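PDB 5V8K: p800 reaction center core protein, which forms the homodimeric photosynthetic reaction centre core of Heliobacterium modesticaldum, binding bacteriochlorophyll g pigments and a [4Fe-4S] cluster. Local coordinates for residues T337-A342 with T357-G362. Residues are numbered along the deposited sequence; the frame is centred on the assembly and turned at random.
Sequences THNTIA and TYINIG. With GBF (Bacteriochlorophyll g), chain X.
Asn339, on helix 311-344, and Tyr358, in the extended loop before helix 364-370, bring the two backbones to 5.6 Å, the closest CA pair across the contact. The Asn339 amide reads both polar groups of one loop residue: OD1 accepts from Ile359 N at 2.9 Å on an in-plane lone pair, while ND2 donates to Ile359 O at 3.2 Å. ND2 also bonds to Gly465 O. These bonds fix the amide's rotation, and it lies flat over the Tyr358 ring, the planes 9° apart, with Asn339 CG above the ring centre and CB making a CH-pi contact. The ring's OH is hydrogen-bonded to Asp343 OD2 and to Trp463 NE1. An alanine at Tyr358 would probably leave one face of the Asn339 amide without its aromatic partner and deprive Asp343 and Trp463 of a hydrogen-bonding mate.

His338 faces two ways. CG swings out from the helix, anti to the backbone N (chi1 159°), and the ring's turn about CB-CG (chi2 106°) puts ND1 2.5 Å from the bacteriochlorophyll magnesium, as axial ligand. On the ring's other nitrogen, NE2 donates almost straight to Thr357 O, which lies near the ring plane; the modelled separation is implausibly short, its exact length doubtful. Ile359 CD1 covers one face in a CH-pi contact, 3.9 Å from the centroid and offset toward the rim. An NE2-H donated to a carbonyl would probably leave more electron density on ND1. Thr357 N, in turn, donates to O1D, the ester carbonyl of the pigment's carbomethoxy group, at 2.9 Å, so one residue bonds both histidine and pigment. The whole is a histidine-ligated bacteriochlorophyll site: helix 311-344, its central part predicted to span the membrane, supplies the axial ligand near its C-terminal end, and a following loop orients both imidazole and pigment.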
loop_
_atom_site.group_PDB
_atom_site.type_symbol
_atom_site.label_atom_id
_atom_site.label_comp_id
_atom_site.label_asym_id
_atom_site.label_seq_id
_atom_site.Cartn_x
_atom_site.Cartn_y
_atom_site.Cartn_z
ATOM N N THR A 337 8.904 4.528 -18.337
ATOM C CA THR A 337 8.523 3.114 -18.355
ATOM C C THR A 337 9.207 2.387 -19.512
ATOM O O THR A 337 9.697 1.275 -19.335
ATOM C CB THR A 337 7.002 2.935 -18.465
ATOM O OG1 THR A 337 6.380 3.537 -17.339
ATOM C CG2 THR A 337 6.601 1.464 -18.433
ATOM N N HIS A 338 9.266 3.004 -20.693
ATOM C CA HIS A 338 9.977 2.381 -21.805
ATOM C C HIS A 338 11.438 2.176 -21.431
ATOM O O HIS A 338 11.962 1.069 -21.520
ATOM C CB HIS A 338 9.881 3.224 -23.072
ATOM C CG HIS A 338 10.956 2.920 -24.078
ATOM N ND1 HIS A 338 10.724 2.222 -25.238
ATOM C CD2 HIS A 338 12.276 3.216 -24.091
ATOM C CE1 HIS A 338 11.843 2.112 -25.926
ATOM N NE2 HIS A 338 12.803 2.703 -25.245
ATOM N N ASN A 339 12.090 3.244 -20.973
ATOM C CA ASN A 339 13.476 3.161 -20.521
ATOM C C ASN A 339 13.681 2.144 -19.404
ATOM O O ASN A 339 14.742 1.513 -19.336
ATOM C CB ASN A 339 13.945 4.522 -20.052
ATOM C CG ASN A 339 14.243 5.432 -21.176
ATOM O OD1 ASN A 339 14.254 4.999 -22.320
ATOM N ND2 ASN A 339 14.486 6.713 -20.875
ATOM N N THR A 340 12.697 1.992 -18.518
ATOM C CA THR A 340 12.797 1.017 -17.433
ATOM C C THR A 340 12.826 -0.393 -17.993
ATOM O O THR A 340 13.649 -1.218 -17.584
ATOM C CB THR A 340 11.611 1.172 -16.464
ATOM O OG1 THR A 340 11.689 2.423 -15.788
ATOM C CG2 THR A 340 11.553 0.087 -15.390
ATOM N N ILE A 341 11.907 -0.675 -18.927
ATOM C CA ILE A 341 11.828 -1.980 -19.581
ATOM C C ILE A 341 13.132 -2.279 -20.303
ATOM O O ILE A 341 13.623 -3.405 -20.269
ATOM C CB ILE A 341 10.617 -2.026 -20.531
ATOM C CG1 ILE A 341 9.343 -2.119 -19.699
ATOM C CG2 ILE A 341 10.670 -3.203 -21.502
ATOM C CD1 ILE A 341 8.107 -1.940 -20.564
ATOM N N ALA A 342 13.704 -1.267 -20.962
ATOM C CA ALA A 342 14.998 -1.378 -21.623
ATOM C C ALA A 342 16.137 -1.691 -20.631
ATOM O O ALA A 342 16.937 -2.596 -20.870
ATOM C CB ALA A 342 15.275 -0.074 -22.397
ATOM N N THR A 357 15.985 0.752 -27.755
ATOM C CA THR A 357 16.660 2.041 -27.721
ATOM C C THR A 357 16.253 2.810 -26.473
ATOM O O THR A 357 15.095 2.765 -26.051
ATOM C CB THR A 357 16.316 2.843 -28.982
ATOM O OG1 THR A 357 16.874 2.167 -30.114
ATOM C CG2 THR A 357 16.921 4.218 -28.923
ATOM N N TYR A 358 17.225 3.504 -25.879
ATOM C CA TYR A 358 16.968 4.417 -24.773
ATOM C C TYR A 358 16.404 5.725 -25.306
ATOM O O TYR A 358 16.913 6.262 -26.297
ATOM C CB TYR A 358 18.245 4.723 -23.998
ATOM C CG TYR A 358 18.046 4.806 -22.491
ATOM C CD1 TYR A 358 17.896 3.655 -21.744
ATOM C CD2 TYR A 358 18.025 6.023 -21.821
ATOM C CE1 TYR A 358 17.743 3.699 -20.375
ATOM C CE2 TYR A 358 17.875 6.077 -20.438
ATOM C CZ TYR A 358 17.731 4.913 -19.731
ATOM O OH TYR A 358 17.575 4.943 -18.375
ATOM N N ILE A 359 15.334 6.212 -24.689
ATOM C CA ILE A 359 14.787 7.507 -25.068
ATOM C C ILE A 359 15.595 8.578 -24.352
ATOM O O ILE A 359 15.671 8.605 -23.119
ATOM C CB ILE A 359 13.293 7.614 -24.734
ATOM C CG1 ILE A 359 12.514 6.583 -25.548
ATOM C CG2 ILE A 359 12.806 9.016 -25.046
ATOM C CD1 ILE A 359 11.100 6.451 -25.137
ATOM N N ASN A 360 16.181 9.476 -25.125
ATOM C CA ASN A 360 17.137 10.458 -24.637
ATOM C C ASN A 360 16.754 11.820 -25.179
ATOM O O ASN A 360 16.972 12.100 -26.355
ATOM C CB ASN A 360 18.556 10.112 -25.073
ATOM C CG ASN A 360 19.568 11.044 -24.484
ATOM O OD1 ASN A 360 19.295 11.707 -23.493
ATOM N ND2 ASN A 360 20.750 11.094 -25.076
ATOM N N ILE A 361 16.221 12.656 -24.312
ATOM C CA ILE A 361 15.760 14.001 -24.623
ATOM C C ILE A 361 16.354 14.947 -23.586
ATOM O O ILE A 361 16.316 14.649 -22.392
ATOM C CB ILE A 361 14.218 14.088 -24.561
ATOM C CG1 ILE A 361 13.563 13.049 -25.480
ATOM C CG2 ILE A 361 13.777 15.479 -24.930
ATOM C CD1 ILE A 361 12.038 13.019 -25.370
ATOM N N GLY A 362 16.820 16.115 -24.030
ATOM C CA GLY A 362 17.320 17.144 -23.141
ATOM C C GLY A 362 16.244 18.123 -22.708
ATOM O O GLY A 362 15.045 17.886 -22.866
HETATM MG MG GBF X . 8.583 2.048 -26.456
HETATM C CHA GBF X . 10.494 0.529 -28.959
HETATM C CHB GBF X . 9.078 4.960 -27.940
HETATM C CHC GBF X . 6.167 3.212 -24.322
HETATM C CHD GBF X . 7.859 -1.292 -25.301
HETATM N NA GBF X . 9.495 2.606 -28.145
HETATM C C1A GBF X . 10.262 1.988 -29.037
HETATM C C2A GBF X . 10.938 2.749 -30.153
HETATM C C3A GBF X . 10.701 4.148 -29.613
HETATM C C4A GBF X . 9.696 3.886 -28.505
HETATM C CMA GBF X . 12.003 4.780 -29.089
HETATM C CAA GBF X . 10.401 2.596 -31.611
HETATM C CBA GBF X . 8.887 2.647 -31.654
HETATM C CGA GBF X . 8.367 2.519 -33.075
HETATM O O1A GBF X . 9.127 2.337 -34.022
HETATM O O2A GBF X . 6.924 2.525 -33.303
HETATM N NB GBF X . 7.781 3.883 -26.140
HETATM C C1B GBF X . 8.095 4.989 -26.822
HETATM C C2B GBF X . 7.384 6.062 -26.260
HETATM C C3B GBF X . 6.565 5.551 -25.265
HETATM C C4B GBF X . 6.816 4.168 -25.249
HETATM C CMB GBF X . 7.510 7.500 -26.673
HETATM C CAB GBF X . 5.636 6.309 -24.387
HETATM C CBB GBF X . 5.488 7.624 -24.245
HETATM N NC GBF X . 7.339 1.143 -25.113
HETATM C C1C GBF X . 6.433 1.752 -24.349
HETATM C C2C GBF X . 5.570 1.070 -23.361
HETATM C C3C GBF X . 6.163 -0.204 -23.797
HETATM C C4C GBF X . 7.167 -0.133 -24.733
HETATM C CMC GBF X . 6.053 1.489 -21.953
HETATM C CAC GBF X . 5.793 -1.529 -23.232
HETATM C CBC GBF X . 4.714 -1.641 -22.185
HETATM N ND GBF X . 8.894 0.126 -26.952
HETATM C C1D GBF X . 8.758 -1.095 -26.458
HETATM C C2D GBF X . 9.572 -2.352 -27.059
HETATM C C3D GBF X . 10.144 -1.510 -27.992
HETATM C C4D GBF X . 9.791 -0.139 -27.973
HETATM C CMD GBF X . 9.695 -3.823 -26.789
HETATM C CAD GBF X . 10.943 -1.758 -29.221
HETATM O OBD GBF X . 11.734 -2.704 -29.544
HETATM C CBD GBF X . 11.216 -0.435 -29.837
HETATM C CGD GBF X . 12.671 -0.101 -29.902
HETATM O O1D GBF X . 13.336 0.261 -28.938
HETATM O O2D GBF X . 13.332 -0.164 -31.165
HETATM C CED GBF X . 14.754 -0.175 -31.156
#